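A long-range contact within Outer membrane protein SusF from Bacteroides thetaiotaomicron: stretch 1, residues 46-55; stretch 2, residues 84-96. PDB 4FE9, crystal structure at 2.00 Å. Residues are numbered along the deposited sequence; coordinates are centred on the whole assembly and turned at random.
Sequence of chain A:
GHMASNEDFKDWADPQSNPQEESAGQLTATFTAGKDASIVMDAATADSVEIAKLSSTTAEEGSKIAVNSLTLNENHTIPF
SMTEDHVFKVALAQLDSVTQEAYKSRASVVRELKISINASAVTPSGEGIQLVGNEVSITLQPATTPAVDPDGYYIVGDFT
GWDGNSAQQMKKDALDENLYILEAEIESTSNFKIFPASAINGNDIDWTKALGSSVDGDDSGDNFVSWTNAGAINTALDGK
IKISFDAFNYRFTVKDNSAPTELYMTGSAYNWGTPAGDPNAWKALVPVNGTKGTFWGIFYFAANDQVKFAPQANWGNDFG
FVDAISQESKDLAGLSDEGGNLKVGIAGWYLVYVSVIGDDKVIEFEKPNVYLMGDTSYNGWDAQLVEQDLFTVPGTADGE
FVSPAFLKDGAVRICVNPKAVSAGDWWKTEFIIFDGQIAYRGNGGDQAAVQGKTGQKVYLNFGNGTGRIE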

ATOM      1  N   ALA A  46     -36.480  -5.333 -12.675  1.00 26.54           N
ATOM      2  CA  ALA A  46     -36.890  -6.584 -12.043  1.00 25.29           C
ATOM      3  C   ALA A  46     -36.084  -6.810 -10.757  1.00 24.46           C
ATOM      4  O   ALA A  46     -34.973  -6.321 -10.633  1.00 24.43           O
ATOM      5  N   ASP A  47     -36.637  -7.522  -9.779  1.00 22.42           N
ATOM      6  CA  ASP A  47     -35.820  -7.817  -8.593  1.00 22.45           C
ATOM      7  C   ASP A  47     -35.073  -9.157  -8.643  1.00 19.92           C
ATOM      8  O   ASP A  47     -34.146  -9.380  -7.883  1.00 19.04           O
ATOM      9  N   SER A  48     -35.408  -9.991  -9.612  1.00 19.06           N
ATOM     10  CA  SER A  48     -34.575 -11.147  -9.918  1.00 18.62           C
ATOM     11  C   SER A  48     -34.247 -11.195 -11.417  1.00 17.39           C
ATOM     12  O   SER A  48     -35.002 -10.671 -12.241  1.00 16.86           O
ATOM     13  N   VAL A  49     -33.082 -11.746 -11.759  1.00 15.71           N
ATOM     14  CA  VAL A  49     -32.652 -11.827 -13.157  1.00 13.80           C
ATOM     15  C   VAL A  49     -32.230 -13.245 -13.497  1.00 13.97           C
ATOM     16  O   VAL A  49     -31.727 -13.964 -12.642  1.00 11.25           O
ATOM     17  N   GLU A  50     -32.383 -13.613 -14.766  1.00 12.97           N
ATOM     18  CA  GLU A  50     -31.924 -14.889 -15.270  1.00 13.13           C
ATOM     19  C   GLU A  50     -30.575 -14.718 -15.841  1.00 13.68           C
ATOM     20  O   GLU A  50     -30.418 -14.085 -16.911  1.00 13.26           O
ATOM     21  N   ILE A  51     -29.595 -15.411 -15.273  1.00 12.19           N
ATOM     22  CA  ILE A  51     -28.226 -15.154 -15.676  1.00 10.44           C
ATOM     23  C   ILE A  51     -27.593 -16.261 -16.529  1.00  9.73           C
ATOM     24  O   ILE A  51     -26.565 -16.040 -17.186  1.00  7.92           O
ATOM     25  N   ALA A  52     -28.211 -17.439 -16.533  1.00  8.91           N
ATOM     26  CA  ALA A  52     -27.680 -18.554 -17.268  1.00  9.11           C
ATOM     27  C   ALA A  52     -28.759 -19.618 -17.480  1.00 10.38           C
ATOM     28  O   ALA A  52     -29.826 -19.578 -16.846  1.00 10.87           O
ATOM     29  N   LYS A  53     -28.510 -20.526 -18.414  1.00 11.60           N
ATOM     30  CA  LYS A  53     -29.476 -21.578 -18.738  1.00 12.98           C
ATOM     31  C   LYS A  53     -28.698 -22.836 -19.085  1.00 13.37           C
ATOM     32  O   LYS A  53     -27.644 -22.751 -19.686  1.00 12.43           O
ATOM     33  N   LEU A  54     -29.141 -23.988 -18.565  1.00 13.92           N
ATOM     34  CA  LEU A  54     -28.642 -25.270 -19.046  1.00 15.19           C
ATOM     35  C   LEU A  54     -29.349 -25.652 -20.322  1.00 15.78           C
ATOM     36  O   LEU A  54     -30.557 -25.807 -20.339  1.00 16.53           O
ATOM     37  N   SER A  55     -28.620 -25.649 -21.416  1.00 16.59           N
ATOM     38  CA  SER A  55     -29.243 -25.787 -22.727  1.00 19.59           C
ATOM     39  C   SER A  55     -29.340 -27.243 -23.133  1.00 18.47           C
ATOM     40  O   SER A  55     -30.321 -27.657 -23.725  1.00 18.61           O
ATOM     41  N   GLU A  84     -37.878 -24.817 -13.538  1.00 20.22           N
ATOM     42  CA  GLU A  84     -38.166 -26.162 -14.058  1.00 23.94           C
ATOM     43  C   GLU A  84     -37.507 -26.368 -15.409  1.00 23.40           C
ATOM     44  O   GLU A  84     -37.112 -27.477 -15.748  1.00 25.16           O
ATOM     45  N   ASP A  85     -37.311 -25.269 -16.129  1.00 23.91           N
ATOM     46  CA  ASP A  85     -36.652 -25.279 -17.417  1.00 23.88           C
ATOM     47  C   ASP A  85     -35.133 -25.049 -17.312  1.00 21.49           C
ATOM     48  O   ASP A  85     -34.468 -24.787 -18.313  1.00 21.90           O
ATOM     49  N   HIS A  86     -34.600 -25.166 -16.103  1.00 19.24           N
ATOM     50  CA  HIS A  86     -33.152 -25.095 -15.885  1.00 17.07           C
ATOM     51  C   HIS A  86     -32.580 -23.727 -16.284  1.00 15.48           C
ATOM     52  O   HIS A  86     -31.428 -23.621 -16.685  1.00 14.59           O
ATOM     53  N   VAL A  87     -33.330 -22.681 -15.969  1.00 13.87           N
ATOM     54  CA  VAL A  87     -32.799 -21.323 -15.955  1.00 12.77           C
ATOM     55  C   VAL A  87     -32.389 -20.912 -14.544  1.00 11.24           C
ATOM     56  O   VAL A  87     -33.061 -21.248 -13.588  1.00 13.16           O
ATOM     57  N   PHE A  88     -31.196 -20.341 -14.425  1.00 10.51           N
ATOM     58  CA  PHE A  88     -30.623 -19.929 -13.139  1.00 10.60           C
ATOM     59  C   PHE A  88     -30.928 -18.475 -12.836  1.00 11.25           C
ATOM     60  O   PHE A  88     -30.704 -17.578 -13.682  1.00 11.05           O
ATOM     61  N   LYS A  89     -31.555 -18.251 -11.686  1.00 11.81           N
ATOM     62  CA  LYS A  89     -32.014 -16.906 -11.275  1.00 11.69           C
ATOM     63  C   LYS A  89     -31.282 -16.456 -10.014  1.00 12.76           C
ATOM     64  O   LYS A  89     -31.041 -17.271  -9.093  1.00 11.08           O
ATOM     65  N   VAL A  90     -31.000 -15.150  -9.924  1.00 11.08           N
ATOM     66  CA  VAL A  90     -30.482 -14.565  -8.713  1.00 10.83           C
ATOM     67  C   VAL A  90     -31.258 -13.284  -8.421  1.00 12.75           C
ATOM     68  O   VAL A  90     -31.863 -12.696  -9.326  1.00 10.36           O
ATOM     69  N   ALA A  91     -31.224 -12.841  -7.164  1.00 11.14           N
ATOM     70  CA  ALA A  91     -31.791 -11.541  -6.808  1.00 12.63           C
ATOM     71  C   ALA A  91     -30.861 -10.443  -7.338  1.00 12.39           C
ATOM     72  O   ALA A  91     -29.659 -10.499  -7.137  1.00 11.49           O
ATOM     73  N   LEU A  92     -31.421  -9.514  -8.100  1.00 12.73           N
ATOM     74  CA  LEU A  92     -30.616  -8.455  -8.706  1.00 13.97           C
ATOM     75  C   LEU A  92     -29.778  -7.709  -7.657  1.00 12.69           C
ATOM     76  O   LEU A  92     -28.593  -7.421  -7.868  1.00 12.81           O
ATOM     77  N   ALA A  93     -30.390  -7.371  -6.536  1.00 14.56           N
ATOM     78  CA  ALA A  93     -29.652  -6.612  -5.503  1.00 14.01           C
ATOM     79  C   ALA A  93     -28.409  -7.382  -5.038  1.00 14.09           C
ATOM     80  O   ALA A  93     -27.376  -6.784  -4.759  1.00 13.59           O
ATOM     81  N   GLN A  94     -28.482  -8.715  -4.980  1.00 12.68           N
ATOM     82  CA  GLN A  94     -27.328  -9.465  -4.469  1.00 13.08           C
ATOM     83  C   GLN A  94     -26.295  -9.674  -5.553  1.00 12.12           C
ATOM     84  O   GLN A  94     -25.117  -9.741  -5.266  1.00 12.23           O
ATOM     85  N   LEU A  95     -26.741  -9.740  -6.811  1.00 10.53           N
ATOM     86  CA  LEU A  95     -25.807  -9.798  -7.935  1.00 10.75           C
ATOM     87  C   LEU A  95     -24.997  -8.485  -8.010  1.00  9.36           C
ATOM     88  O   LEU A  95     -23.787  -8.495  -8.152  1.00 11.09           O
ATOM     89  N   ASP A  96     -25.698  -7.382  -7.867  1.00 10.11           N
ATOM     90  CA  ASP A  96     -25.084  -6.048  -7.812  1.00 10.85           C
ATOM     91  C   ASP A  96     -24.093  -5.947  -6.648  1.00  9.76           C
ATOM     92  O   ASP A  96     -22.938  -5.662  -6.855  1.00 10.14           O
TER

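Two antiparallel strands, 48-55 and 87-91, pair edge to edge, with an apolar side chain layer on one face, a more polar row on the other, and the following helix packed against the apolar layer. Backbone bonds such as Val49 N to Val90 O (2.9 Å) and Ile51 N to Phe88 O (2.9 Å) set the register. On the buried face, Val49 (m) and Val90 (m) meet through their CG2 atoms at 3.7 Å. Ile51 (p, t) brings CG2 to 3.9 Å from Val90 CG2 and 4.0 Å from Leu95 CD2. From the helix, Leu92 and Leu95, both t, p, point toward the strand: Leu92 CD1 lies 4.0 Å from Val49 CG1, and Leu95 CD2 lies 3.9 Å from Val49 CG2. Phe88 (m) turns its ring edge to the backbone, with CE2 3.9 Å from Leu54 N. Leu54 (t, p) packs its CB 3.8 Å from His86 CB. On the other face, Val87 (t) places CG1 3.6 Å from Glu50 CB. Glu50 OE2 stays 4.2 Å from Lys89 NZ, beyond a salt bridge. The extended Lys53 reaches Asp85, its NZ making a salt bridge to OD1 at 3.4 Å, a weak hydrogen bond. At the helix start, Asp47 O accepts from Leu92 N (2.7 Å) and from a water (2.7 Å from its oxygen), which in turn accepts from Ala93 N.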

ATOM      1  CB  ALA A  46     -36.707  -7.754 -13.023  1.00 24.51           C
ATOM      2  CB  ASP A  47     -36.586  -7.655  -7.291  1.00 23.05           C
ATOM      3  CG  ASP A  47     -37.787  -8.518  -7.226  1.00 28.70           C
ATOM      4  OD1 ASP A  47     -38.836  -8.043  -6.687  1.00 43.52           O
ATOM      5  OD2 ASP A  47     -37.743  -9.635  -7.798  1.00 42.69           O
ATOM      6  CB  SER A  48     -35.306 -12.400  -9.512  1.00 19.79           C
ATOM      7  OG  SER A  48     -36.377 -12.615 -10.406  1.00 23.10           O
ATOM      8  CB  VAL A  49     -31.457 -10.880 -13.426  1.00 13.49           C
ATOM      9  CG1 VAL A  49     -31.942  -9.400 -13.437  1.00 14.57           C
ATOM     10  CG2 VAL A  49     -30.392 -11.065 -12.362  1.00 10.78           C
ATOM     11  CB  GLU A  50     -32.850 -15.357 -16.386  1.00 13.56           C
ATOM     12  CG  GLU A  50     -34.283 -14.932 -16.199  1.00 15.23           C
ATOM     13  CD  GLU A  50     -35.271 -15.726 -17.091  1.00 29.83           C
ATOM     14  OE1 GLU A  50     -34.941 -16.016 -18.266  1.00 29.77           O
ATOM     15  OE2 GLU A  50     -36.395 -15.998 -16.637  1.00 32.20           O
ATOM     16  CB  ILE A  51     -27.336 -14.769 -14.487  1.00 10.88           C
ATOM     17  CG1 ILE A  51     -27.248 -15.917 -13.490  1.00 10.87           C
ATOM     18  CG2 ILE A  51     -27.885 -13.526 -13.804  1.00 11.45           C
ATOM     19  CD1 ILE A  51     -26.197 -15.676 -12.391  1.00 16.35           C
ATOM     20  CB  ALA A  52     -26.445 -19.145 -16.558  1.00  9.72           C
ATOM     21  CB  LYS A  53     -30.344 -21.143 -19.922  1.00 13.68           C
ATOM     22  CG  LYS A  53     -31.440 -22.124 -20.321  1.00 18.34           C
ATOM     23  CD  LYS A  53     -32.244 -21.562 -21.538  1.00 27.97           C
ATOM     24  CE  LYS A  53     -33.304 -22.566 -22.047  1.00 31.22           C
ATOM     25  NZ  LYS A  53     -33.840 -23.373 -20.937  1.00 31.25           N
ATOM     26  CB  LEU A  54     -28.850 -26.381 -17.994  1.00 15.85           C
ATOM     27  CG  LEU A  54     -28.525 -27.783 -18.518  1.00 16.48           C
ATOM     28  CD1 LEU A  54     -27.046 -27.865 -18.826  1.00 14.08           C
ATOM     29  CD2 LEU A  54     -28.914 -28.821 -17.507  1.00 24.79           C
ATOM     30  CB  SER A  55     -28.466 -25.012 -23.775  1.00 18.62           C
ATOM     31  OG  SER A  55     -28.726 -23.624 -23.607  1.00 29.22           O
ATOM     32  CB  GLU A  84     -39.669 -26.385 -14.178  1.00 22.75           C
ATOM     33  CG  GLU A  84     -40.307 -26.914 -12.884  1.00 32.16           C
ATOM     34  CD  GLU A  84     -41.749 -27.404 -13.085  1.00 50.25           C
ATOM     35  OE1 GLU A  84     -42.545 -27.317 -12.116  1.00 53.50           O
ATOM     36  OE2 GLU A  84     -42.071 -27.898 -14.206  1.00 51.38           O
ATOM     37  CB  ASP A  85     -37.268 -24.210 -18.318  1.00 24.61           C
ATOM     38  CG  ASP A  85     -37.668 -24.763 -19.665  1.00 32.42           C
ATOM     39  OD1 ASP A  85     -36.756 -24.992 -20.517  1.00 49.01           O
ATOM     40  OD2 ASP A  85     -38.854 -25.165 -19.798  1.00 47.37           O
ATOM     41  CB  HIS A  86     -32.428 -26.254 -16.605  1.00 17.01           C
ATOM     42  CG  HIS A  86     -32.857 -27.613 -16.138  1.00 21.84           C
ATOM     43  ND1 HIS A  86     -33.677 -28.430 -16.885  1.00 28.30           N
ATOM     44  CD2 HIS A  86     -32.685 -28.244 -14.945  1.00 26.97           C
ATOM     45  CE1 HIS A  86     -33.955 -29.525 -16.196  1.00 35.15           C
ATOM     46  NE2 HIS A  86     -33.395 -29.422 -15.003  1.00 29.39           N
ATOM     47  CB  VAL A  87     -33.841 -20.301 -16.522  1.00 11.96           C
ATOM     48  CG1 VAL A  87     -33.264 -18.912 -16.533  1.00 12.87           C
ATOM     49  CG2 VAL A  87     -34.260 -20.711 -17.909  1.00 10.49           C
ATOM     50  CB  PHE A  88     -29.107 -20.179 -13.131  1.00  9.48           C
ATOM     51  CG  PHE A  88     -28.745 -21.617 -13.311  1.00  9.72           C
ATOM     52  CD1 PHE A  88     -28.615 -22.453 -12.191  1.00 21.03           C
ATOM     53  CD2 PHE A  88     -28.803 -22.204 -14.566  1.00 13.05           C
ATOM     54  CE1 PHE A  88     -28.440 -23.831 -12.345  1.00 20.26           C
ATOM     55  CE2 PHE A  88     -28.615 -23.581 -14.729  1.00 17.65           C
ATOM     56  CZ  PHE A  88     -28.444 -24.392 -13.614  1.00 18.35           C
ATOM     57  CB  LYS A  89     -33.505 -16.941 -10.982  1.00 11.52           C
ATOM     58  CG  LYS A  89     -34.392 -17.150 -12.182  1.00 15.24           C
ATOM     59  CD  LYS A  89     -35.794 -16.674 -11.858  1.00 29.73           C
ATOM     60  CE  LYS A  89     -36.819 -17.396 -12.697  1.00 42.04           C
ATOM     61  NZ  LYS A  89     -38.070 -16.598 -12.866  1.00 47.50           N
ATOM     62  CB  VAL A  90     -28.960 -14.233  -8.818  1.00 10.03           C
ATOM     63  CG1 VAL A  90     -28.130 -15.532  -8.940  1.00 12.99           C
ATOM     64  CG2 VAL A  90     -28.682 -13.298 -10.015  1.00 12.47           C
ATOM     65  CB  ALA A  91     -31.956 -11.406  -5.207  1.00 12.25           C
ATOM     66  CB  LEU A  92     -31.514  -7.470  -9.471  1.00 13.24           C
ATOM     67  CG  LEU A  92     -30.744  -6.388 -10.247  1.00 16.49           C
ATOM     68  CD1 LEU A  92     -29.671  -7.003 -11.106  1.00 17.72           C
ATOM     69  CD2 LEU A  92     -31.668  -5.554 -11.096  1.00 20.72           C
ATOM     70  CB  ALA A  93     -30.558  -6.300  -4.331  1.00 16.31           C
ATOM     71  CB  GLN A  94     -27.744 -10.804  -3.900  1.00 13.03           C
ATOM     72  CG  GLN A  94     -28.767 -10.664  -2.842  1.00 17.95           C
ATOM     73  CD  GLN A  94     -29.120 -11.979  -2.199  1.00 28.18           C
ATOM     74  OE1 GLN A  94     -29.495 -12.933  -2.873  1.00 20.91           O
ATOM     75  NE2 GLN A  94     -29.059 -12.019  -0.876  1.00 33.44           N
ATOM     76  CB  LEU A  95     -26.566 -10.012  -9.242  1.00  9.31           C
ATOM     77  CG  LEU A  95     -25.694 -10.129 -10.509  1.00 11.58           C
ATOM     78  CD1 LEU A  95     -24.691 -11.286 -10.406  1.00 14.08           C
ATOM     79  CD2 LEU A  95     -26.607 -10.338 -11.731  1.00 12.30           C
ATOM     80  CB  ASP A  96     -26.213  -4.993  -7.718  1.00 10.23           C
ATOM     81  CG  ASP A  96     -25.693  -3.541  -7.705  1.00 13.01           C
ATOM     82  OD1 ASP A  96     -24.662  -3.241  -8.350  1.00 12.87           O
ATOM     83  OD2 ASP A  96     -26.305  -2.712  -7.001  1.00 19.25           O
TER
HETATM   84  O   HOH W   1     -33.219  -7.784  -5.927  1.00 15.60           O